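PDB 5UR2: bifunctional protein PutA from Bdellovibrio bacteriovorus, which probably oxidises L-proline to L-glutamate in two steps, with a flavin-dependent proline dehydrogenase and an NAD+-dependent L-glutamate gamma-semialdehyde dehydrogenase in one chain. Local coordinates for residues S196-A201 with R401-V406; F235-M240 with W298-K303. One frame throughout, in Å; residues are numbered along the deposited sequence.

Contact 1: residues S196-A201 with R401-V406; sequences SVKMTA and REYAPV. With P5F (N-propargylglycine-modified flavin adenine dinucleotide), chain F.
With its CG anti to the backbone N (chi1 -171°), Tyr403 swings its ring off strand 400-406 toward Lys198, whose own chain bends at chi2 (84°) and then runs out nearly straight to the amine. The two polar ends meet there: Lys198 NZ donates a bent hydrogen bond to Tyr403 OH, 3.2 Å long with 145° at the hydrogen. The amine is also chemically tied down. Lys198 NZ is bonded to C23 of the modified flavin at 1.4 Å, and from C23 a three-carbon bridge, C23-C21-C22, leads to the flavin N5. This is the product of mechanism-based inactivation by N-propargylglycine, and it leaves Lys198 covalently joined to the flavin N5 through this bridge. The phenol lies along the bridge, with Tyr403 OH 3.4 Å from C21 of the adduct. Further back, Tyr403 CD1 sits 3.7 Å from the flavin C6 and Tyr403 CB 3.5 Å from the methyl C7M, so one side chain follows both the dimethylbenzene end of the flavin and its new linker. All this takes place in the proline dehydrogenase TIM barrel, near the C-terminal ends of its parallel strands. Strands 194-197 and 400-406 are the second and the eighth; between them stands strand 138-144, Thr141 and Asp143 of which touch the Tyr403 side chain. The nearest CA atoms across the pair, those of Ser196 and Tyr403, are 8.7 Å apart, and Ser196 touches the tyrosine loosely, its OG 4.3 Å from Tyr403 CE1 and oblique to the ring, while the hydroxyl itself is hydrogen-bonded to Thr141 and Arg300. On the backbone side, Tyr158 OH is hydrogen-bonded to Lys198 N.

Contact 2: residues F235-M240 with W298-K303; sequences FVNLDM and WVRLVK. With P5F (N-propargylglycine-modified flavin adenine dinucleotide), chain F.
Phe235 starts strand 235-238 by pushing its ring edge against the face of Trp298 on strand 298-302. These are the third and fifth strands of the TIM barrel, with 268-273 between them, so side chains make the contact across the barrel interior. The aromatic pair is T-shaped: Phe235 CE2 lies 3.6 Å from Trp298 CD1, and the phenyl plane stands at 77° to the five-membered ring. Two residues on, the Asn237 amide lies flat over one face of the Arg300 guanidinium, the planes nearly parallel and Asn237 CG 3.5 Å from Arg300 NH2. A turn at chi3 (-65°) of the arginine lays the guanidinium against the amide. Asp239 supplies the charge: its OD1 forms a salt bridge with Arg300 NH1 at 2.9 Å, though the hydrogen bond within it is weak, bent to 125°. The other carboxylate oxygen, Asp239 OD2, lies 3.2 Å from C23 of the inactivator bridge, so this ion pair sits directly beside the adduct. Met240 uses its backbone to read the flavin pyrimidine: Met240 N donates to O4 at 3.1 Å, and the flavin N3 donates back to Met240 O at 2.8 Å. At the far end of the opposing strand, Val302 packs against the ribityl chain, and Lys303 NZ, which also forms a salt bridge with Asp331, donates a hydrogen bond to the pyrophosphate oxygen O1A at 2.8 Å.

How the contacts relate
From the N terminus the chain enters the barrel sheet along strand 138-144 and then runs through 196-201, the first half of contact 1. It goes round a helix to 235-240, where contact 2 opens; 298-303 closes that loop after 57 intervening residues. Much later, 401-406 returns to close contact 1, so contact 2 is nested inside it. The first halves are neighbouring strands: Val197 probably hydrogen-bonds Asn237 and Asp239 through the backbone. Together they tie the second, third, fifth and eighth strands around one flavin, contact 1 at its N5 linkage and contact 2 from pyrimidine to pyrophosphate.

Contact 1: residues S196-A201 with R401-V406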
loop_
_atom_site.group_PDB
_atom_site.type_symbol
_atom_site.label_atom_id
_atom_site.label_comp_id
_atom_site.label_asym_id
_atom_site.label_seq_id
_atom_site.Cartn_x
_atom_site.Cartn_y
_atom_site.Cartn_z
ATOM N N SER B 196 27.723 29.603 -40.025
ATOM C CA SER B 196 27.710 28.524 -39.050
ATOM C C SER B 196 26.654 27.514 -39.447
ATOM O O SER B 196 25.547 27.894 -39.842
ATOM C CB SER B 196 27.416 29.035 -37.637
ATOM O OG SER B 196 28.483 29.840 -37.166
ATOM N N VAL B 197 27.004 26.233 -39.312
ATOM C CA VAL B 197 26.210 25.099 -39.760
ATOM C C VAL B 197 25.905 24.133 -38.617
ATOM O O VAL B 197 26.796 23.786 -37.841
ATOM C CB VAL B 197 26.946 24.356 -40.897
ATOM C CG1 VAL B 197 26.127 23.167 -41.390
ATOM C CG2 VAL B 197 27.237 25.309 -42.047
ATOM N N LYS B 198 24.656 23.676 -38.539
ATOM C CA LYS B 198 24.233 22.711 -37.519
ATOM C C LYS B 198 24.254 21.353 -38.187
ATOM O O LYS B 198 23.522 21.116 -39.185
ATOM C CB LYS B 198 22.869 23.063 -36.923
ATOM C CG LYS B 198 22.748 23.517 -35.471
ATOM C CD LYS B 198 22.967 24.959 -35.054
ATOM C CE LYS B 198 23.448 25.213 -33.632
ATOM N NZ LYS B 198 23.745 26.584 -33.196
ATOM N N MET B 199 25.079 20.442 -37.685
ATOM C CA MET B 199 25.298 19.169 -38.361
ATOM C C MET B 199 24.033 18.311 -38.484
ATOM O O MET B 199 23.713 17.831 -39.569
ATOM C CB MET B 199 26.380 18.350 -37.640
ATOM C CG MET B 199 26.806 17.102 -38.431
ATOM S SD MET B 199 27.951 16.015 -37.574
ATOM C CE MET B 199 26.915 15.401 -36.229
ATOM N N THR B 200 23.308 18.101 -37.382
ATOM C CA THR B 200 22.154 17.212 -37.464
ATOM C C THR B 200 21.029 17.765 -38.324
ATOM O O THR B 200 20.107 17.020 -38.651
ATOM C CB THR B 200 21.625 16.899 -36.077
ATOM O OG1 THR B 200 21.028 18.084 -35.525
ATOM C CG2 THR B 200 22.781 16.423 -35.213
ATOM N N ALA B 201 21.073 19.040 -38.704
ATOM C CA ALA B 201 20.060 19.543 -39.614
ATOM C C ALA B 201 20.226 19.013 -41.031
ATOM O O ALA B 201 19.299 19.152 -41.833
ATOM C CB ALA B 201 20.081 21.065 -39.630
ATOM N N ARG B 401 32.888 39.435 -33.253
ATOM C CA ARG B 401 32.017 38.781 -34.219
ATOM C C ARG B 401 30.685 38.470 -33.558
ATOM O O ARG B 401 30.649 37.836 -32.500
ATOM C CB ARG B 401 32.653 37.495 -34.754
ATOM C CG ARG B 401 31.810 36.792 -35.806
ATOM C CD ARG B 401 32.510 35.542 -36.388
ATOM N NE ARG B 401 33.889 35.816 -36.758
ATOM C CZ ARG B 401 34.258 36.352 -37.917
ATOM N NH1 ARG B 401 33.344 36.666 -38.823
ATOM N NH2 ARG B 401 35.540 36.579 -38.166
ATOM N N GLU B 402 29.594 38.913 -34.177
ATOM C CA GLU B 402 28.255 38.675 -33.650
ATOM C C GLU B 402 27.651 37.440 -34.296
ATOM O O GLU B 402 27.593 37.338 -35.527
ATOM C CB GLU B 402 27.336 39.868 -33.901
ATOM C CG GLU B 402 27.527 41.043 -32.973
ATOM C CD GLU B 402 26.423 42.065 -33.149
ATOM O OE1 GLU B 402 26.379 42.664 -34.245
ATOM O OE2 GLU B 402 25.618 42.274 -32.212
ATOM N N TYR B 403 27.190 36.518 -33.457
ATOM C CA TYR B 403 26.369 35.409 -33.913
ATOM C C TYR B 403 25.042 35.945 -34.439
ATOM O O TYR B 403 24.291 36.593 -33.705
ATOM C CB TYR B 403 26.151 34.433 -32.763
ATOM C CG TYR B 403 25.509 33.145 -33.175
ATOM C CD1 TYR B 403 26.252 32.140 -33.794
ATOM C CD2 TYR B 403 24.153 32.923 -32.935
ATOM C CE1 TYR B 403 25.654 30.943 -34.174
ATOM C CE2 TYR B 403 23.547 31.736 -33.307
ATOM C CZ TYR B 403 24.297 30.747 -33.923
ATOM O OH TYR B 403 23.686 29.567 -34.300
ATOM N N ALA B 404 24.751 35.673 -35.707
ATOM C CA ALA B 404 23.676 36.348 -36.426
ATOM C C ALA B 404 22.608 35.348 -36.844
ATOM O O ALA B 404 22.670 34.779 -37.945
ATOM C CB ALA B 404 24.240 37.085 -37.640
ATOM N N PRO B 405 21.613 35.096 -36.002
ATOM C CA PRO B 405 20.565 34.153 -36.389
ATOM C C PRO B 405 19.664 34.764 -37.445
ATOM O O PRO B 405 19.347 35.958 -37.410
ATOM C CB PRO B 405 19.799 33.900 -35.085
ATOM C CG PRO B 405 20.628 34.541 -33.993
ATOM C CD PRO B 405 21.384 35.648 -34.663
ATOM N N VAL B 406 19.245 33.913 -38.375
ATOM C CA VAL B 406 18.316 34.238 -39.449
ATOM C C VAL B 406 17.259 33.145 -39.461
ATOM O O VAL B 406 17.604 31.960 -39.431
ATOM C CB VAL B 406 19.035 34.290 -40.812
ATOM C CG1 VAL B 406 18.072 34.650 -41.910
ATOM C CG2 VAL B 406 20.204 35.264 -40.778
HETATM P PA P5F F . 28.294 32.771 -18.283
HETATM O O1A P5F F . 29.697 33.226 -17.756
HETATM O O2A P5F F . 27.129 33.189 -17.534
HETATM O O5B P5F F . 28.079 31.282 -18.318
HETATM C C5B P5F F . 26.816 30.631 -18.395
HETATM C C4B P5F F . 27.052 29.158 -18.760
HETATM O O4B P5F F . 27.579 28.392 -17.704
HETATM C C3B P5F F . 25.856 28.374 -19.216
HETATM O O3B P5F F . 25.504 28.648 -20.518
HETATM C C2B P5F F . 26.302 26.978 -19.035
HETATM O O2B P5F F . 27.084 26.605 -20.117
HETATM C C1B P5F F . 27.158 27.061 -17.822
HETATM N N9A P5F F . 26.492 26.700 -16.597
HETATM C C8A P5F F . 25.348 27.264 -16.049
HETATM N N7A P5F F . 25.082 26.646 -14.891
HETATM C C5A P5F F . 26.047 25.671 -14.635
HETATM C C6A P5F F . 26.263 24.734 -13.626
HETATM N N6A P5F F . 25.375 24.651 -12.501
HETATM N N1A P5F F . 27.311 23.891 -13.690
HETATM C C2A P5F F . 28.177 23.934 -14.725
HETATM N N3A P5F F . 27.975 24.820 -15.742
HETATM C C4A P5F F . 26.953 25.685 -15.730
HETATM N N1 P5F F . 26.650 26.774 -27.105
HETATM C C2 P5F F . 26.786 25.409 -27.554
HETATM O O2 P5F F . 26.631 24.402 -26.628
HETATM N N3 P5F F . 27.084 25.106 -28.922
HETATM C C4 P5F F . 27.253 26.120 -29.896
HETATM O O4 P5F F . 27.543 25.753 -31.217
HETATM C C4X P5F F . 27.101 27.561 -29.428
HETATM N N5 P5F F . 27.120 28.680 -30.368
HETATM C C5X P5F F . 27.407 30.006 -29.788
HETATM C C6 P5F F . 27.985 31.085 -30.647
HETATM C C7 P5F F . 28.342 32.331 -30.073
HETATM C C7M P5F F . 28.928 33.413 -30.953
HETATM C C8 P5F F . 28.156 32.565 -28.677
HETATM C C8M P5F F . 28.528 33.875 -28.032
HETATM C C9 P5F F . 27.612 31.548 -27.856
HETATM C C9A P5F F . 27.230 30.237 -28.452
HETATM N N10 P5F F . 26.688 29.179 -27.596
HETATM C C10 P5F F . 26.811 27.834 -28.082
HETATM C "C1'" P5F F . 26.211 29.428 -26.213
HETATM C "C2'" P5F F . 27.350 29.439 -25.193
HETATM O "O2'" P5F F . 27.851 28.161 -25.083
HETATM C "C3'" P5F F . 26.967 29.952 -23.803
HETATM O "O3'" P5F F . 26.009 29.113 -23.276
HETATM C "C4'" P5F F . 26.409 31.368 -23.770
HETATM O "O4'" P5F F . 26.972 32.055 -24.834
HETATM C "C5'" P5F F . 26.553 32.103 -22.424
HETATM O "O5'" P5F F . 27.787 31.874 -21.774
HETATM P P P5F F . 28.667 32.996 -21.002
HETATM O O1P P5F F . 30.229 32.795 -20.940
HETATM O O2P P5F F . 28.120 34.302 -21.693
HETATM O O3P P5F F . 27.817 33.227 -19.615
HETATM C C21 P5F F . 24.871 28.029 -31.538
HETATM C C22 P5F F . 26.077 28.378 -31.038
HETATM C C23 P5F F . 24.640 26.653 -32.185
#

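Contact 2: residues F235-M240 with W298-K303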
loop_
_atom_site.group_PDB
_atom_site.type_symbol
_atom_site.label_atom_id
_atom_site.label_comp_id
_atom_site.label_asym_id
_atom_site.label_seq_id
_atom_site.Cartn_x
_atom_site.Cartn_y
_atom_site.Cartn_z
ATOM N N PHE B 235 34.277 31.681 -44.582
ATOM C CA PHE B 235 34.536 30.915 -43.371
ATOM C C PHE B 235 33.325 30.042 -43.057
ATOM O O PHE B 235 32.191 30.533 -43.018
ATOM C CB PHE B 235 34.836 31.855 -42.202
ATOM C CG PHE B 235 35.457 31.172 -41.014
ATOM C CD1 PHE B 235 34.707 30.325 -40.204
ATOM C CD2 PHE B 235 36.793 31.379 -40.702
ATOM C CE1 PHE B 235 35.278 29.684 -39.109
ATOM C CE2 PHE B 235 37.372 30.739 -39.615
ATOM C CZ PHE B 235 36.604 29.889 -38.808
ATOM N N VAL B 236 33.561 28.749 -42.838
ATOM C CA VAL B 236 32.496 27.813 -42.488
ATOM C C VAL B 236 32.794 27.229 -41.118
ATOM O O VAL B 236 33.838 26.591 -40.916
ATOM C CB VAL B 236 32.328 26.703 -43.529
ATOM C CG1 VAL B 236 31.106 25.862 -43.185
ATOM C CG2 VAL B 236 32.176 27.310 -44.898
ATOM N N ASN B 237 31.878 27.456 -40.179
ATOM C CA ASN B 237 31.991 26.982 -38.810
ATOM C C ASN B 237 30.949 25.899 -38.558
ATOM O O ASN B 237 29.772 26.078 -38.887
ATOM C CB ASN B 237 31.812 28.135 -37.817
ATOM C CG ASN B 237 32.281 27.772 -36.430
ATOM O OD1 ASN B 237 31.566 27.103 -35.684
ATOM N ND2 ASN B 237 33.490 28.198 -36.081
ATOM N N LEU B 238 31.381 24.779 -37.982
ATOM C CA LEU B 238 30.482 23.688 -37.625
ATOM C C LEU B 238 30.130 23.864 -36.157
ATOM O O LEU B 238 31.032 23.873 -35.305
ATOM C CB LEU B 238 31.134 22.325 -37.877
ATOM C CG LEU B 238 30.226 21.095 -37.709
ATOM C CD1 LEU B 238 29.050 21.182 -38.682
ATOM C CD2 LEU B 238 30.986 19.788 -37.903
ATOM N N ASP B 239 28.839 24.070 -35.870
ATOM C CA ASP B 239 28.414 24.227 -34.484
ATOM C C ASP B 239 28.506 22.896 -33.740
ATOM O O ASP B 239 28.694 21.826 -34.328
ATOM C CB ASP B 239 26.996 24.805 -34.390
ATOM C CG ASP B 239 26.934 26.304 -34.753
ATOM O OD1 ASP B 239 27.963 27.007 -34.655
ATOM O OD2 ASP B 239 25.847 26.796 -35.116
ATOM N N MET B 240 28.371 22.969 -32.419
ATOM C CA MET B 240 28.343 21.776 -31.583
ATOM C C MET B 240 27.002 21.703 -30.887
ATOM O O MET B 240 26.613 22.642 -30.175
ATOM C CB MET B 240 29.461 21.766 -30.545
ATOM C CG MET B 240 29.515 20.443 -29.812
ATOM S SD MET B 240 29.878 19.073 -30.913
ATOM C CE MET B 240 31.636 19.363 -31.139
ATOM N N TRP B 298 40.158 26.632 -36.834
ATOM C CA TRP B 298 39.701 27.427 -35.703
ATOM C C TRP B 298 38.871 26.603 -34.719
ATOM O O TRP B 298 38.155 25.679 -35.111
ATOM C CB TRP B 298 38.871 28.615 -36.195
ATOM C CG TRP B 298 39.707 29.661 -36.822
ATOM C CD1 TRP B 298 40.342 29.581 -38.022
ATOM C CD2 TRP B 298 40.008 30.955 -36.289
ATOM N NE1 TRP B 298 41.020 30.746 -38.273
ATOM C CE2 TRP B 298 40.834 31.607 -37.226
ATOM C CE3 TRP B 298 39.658 31.626 -35.113
ATOM C CZ2 TRP B 298 41.323 32.897 -37.025
ATOM C CZ3 TRP B 298 40.145 32.914 -34.914
ATOM C CH2 TRP B 298 40.975 33.531 -35.866
ATOM N N VAL B 299 38.979 26.949 -33.434
ATOM C CA VAL B 299 38.105 26.433 -32.390
ATOM C C VAL B 299 37.329 27.602 -31.799
ATOM O O VAL B 299 37.926 28.557 -31.288
ATOM C CB VAL B 299 38.883 25.701 -31.291
ATOM C CG1 VAL B 299 37.938 25.330 -30.160
ATOM C CG2 VAL B 299 39.524 24.465 -31.848
ATOM N N ARG B 300 36.004 27.549 -31.885
ATOM C CA ARG B 300 35.175 28.539 -31.201
ATOM C C ARG B 300 34.860 27.993 -29.816
ATOM O O ARG B 300 34.080 27.045 -29.676
ATOM C CB ARG B 300 33.889 28.839 -31.965
ATOM C CG ARG B 300 32.978 29.797 -31.214
ATOM C CD ARG B 300 31.574 29.762 -31.753
ATOM N NE ARG B 300 31.491 30.240 -33.131
ATOM C CZ ARG B 300 30.456 29.987 -33.925
ATOM N NH1 ARG B 300 29.440 29.249 -33.468
ATOM N NH2 ARG B 300 30.443 30.453 -35.165
ATOM N N LEU B 301 35.467 28.579 -28.795
ATOM C CA LEU B 301 35.335 28.059 -27.442
ATOM C C LEU B 301 34.127 28.725 -26.785
ATOM O O LEU B 301 34.077 29.955 -26.672
ATOM C CB LEU B 301 36.621 28.307 -26.659
ATOM C CG LEU B 301 36.743 27.672 -25.277
ATOM C CD1 LEU B 301 36.715 26.141 -25.339
ATOM C CD2 LEU B 301 38.016 28.177 -24.594
ATOM N N VAL B 302 33.126 27.919 -26.423
ATOM C CA VAL B 302 31.929 28.394 -25.744
ATOM C C VAL B 302 31.856 27.683 -24.402
ATOM O O VAL B 302 32.656 26.802 -24.107
ATOM C CB VAL B 302 30.641 28.151 -26.564
ATOM C CG1 VAL B 302 30.804 28.638 -27.990
ATOM C CG2 VAL B 302 30.259 26.664 -26.568
ATOM N N LYS B 303 30.879 28.065 -23.582
ATOM C CA LYS B 303 30.650 27.270 -22.378
ATOM C C LYS B 303 29.692 26.109 -22.653
ATOM O O LYS B 303 30.064 24.950 -22.454
ATOM C CB LYS B 303 30.189 28.160 -21.219
ATOM C CG LYS B 303 31.373 28.982 -20.754
ATOM C CD LYS B 303 31.106 29.933 -19.643
ATOM C CE LYS B 303 32.325 30.862 -19.506
ATOM N NZ LYS B 303 32.115 31.950 -18.534
HETATM P PA P5F F . 28.294 32.771 -18.283
HETATM O O1A P5F F . 29.697 33.226 -17.756
HETATM O O2A P5F F . 27.129 33.189 -17.534
HETATM O O5B P5F F . 28.079 31.282 -18.318
HETATM C C5B P5F F . 26.816 30.631 -18.395
HETATM C C4B P5F F . 27.052 29.158 -18.760
HETATM O O4B P5F F . 27.579 28.392 -17.704
HETATM C C3B P5F F . 25.856 28.374 -19.216
HETATM O O3B P5F F . 25.504 28.648 -20.518
HETATM C C2B P5F F . 26.302 26.978 -19.035
HETATM O O2B P5F F . 27.084 26.605 -20.117
HETATM C C1B P5F F . 27.158 27.061 -17.822
HETATM N N9A P5F F . 26.492 26.700 -16.597
HETATM C C8A P5F F . 25.348 27.264 -16.049
HETATM N N7A P5F F . 25.082 26.646 -14.891
HETATM C C5A P5F F . 26.047 25.671 -14.635
HETATM C C6A P5F F . 26.263 24.734 -13.626
HETATM N N6A P5F F . 25.375 24.651 -12.501
HETATM N N1A P5F F . 27.311 23.891 -13.690
HETATM C C2A P5F F . 28.177 23.934 -14.725
HETATM N N3A P5F F . 27.975 24.820 -15.742
HETATM C C4A P5F F . 26.953 25.685 -15.730
HETATM N N1 P5F F . 26.650 26.774 -27.105
HETATM C C2 P5F F . 26.786 25.409 -27.554
HETATM O O2 P5F F . 26.631 24.402 -26.628
HETATM N N3 P5F F . 27.084 25.106 -28.922
HETATM C C4 P5F F . 27.253 26.120 -29.896
HETATM O O4 P5F F . 27.543 25.753 -31.217
HETATM C C4X P5F F . 27.101 27.561 -29.428
HETATM N N5 P5F F . 27.120 28.680 -30.368
HETATM C C5X P5F F . 27.407 30.006 -29.788
HETATM C C6 P5F F . 27.985 31.085 -30.647
HETATM C C7 P5F F . 28.342 32.331 -30.073
HETATM C C7M P5F F . 28.928 33.413 -30.953
HETATM C C8 P5F F . 28.156 32.565 -28.677
HETATM C C8M P5F F . 28.528 33.875 -28.032
HETATM C C9 P5F F . 27.612 31.548 -27.856
HETATM C C9A P5F F . 27.230 30.237 -28.452
HETATM N N10 P5F F . 26.688 29.179 -27.596
HETATM C C10 P5F F . 26.811 27.834 -28.082
HETATM C "C1'" P5F F . 26.211 29.428 -26.213
HETATM C "C2'" P5F F . 27.350 29.439 -25.193
HETATM O "O2'" P5F F . 27.851 28.161 -25.083
HETATM C "C3'" P5F F . 26.967 29.952 -23.803
HETATM O "O3'" P5F F . 26.009 29.113 -23.276
HETATM C "C4'" P5F F . 26.409 31.368 -23.770
HETATM O "O4'" P5F F . 26.972 32.055 -24.834
HETATM C "C5'" P5F F . 26.553 32.103 -22.424
HETATM O "O5'" P5F F . 27.787 31.874 -21.774
HETATM P P P5F F . 28.667 32.996 -21.002
HETATM O O1P P5F F . 30.229 32.795 -20.940
HETATM O O2P P5F F . 28.120 34.302 -21.693
HETATM O O3P P5F F . 27.817 33.227 -19.615
HETATM C C21 P5F F . 24.871 28.029 -31.538
HETATM C C22 P5F F . 26.077 28.378 -31.038
HETATM C C23 P5F F . 24.640 26.653 -32.185
#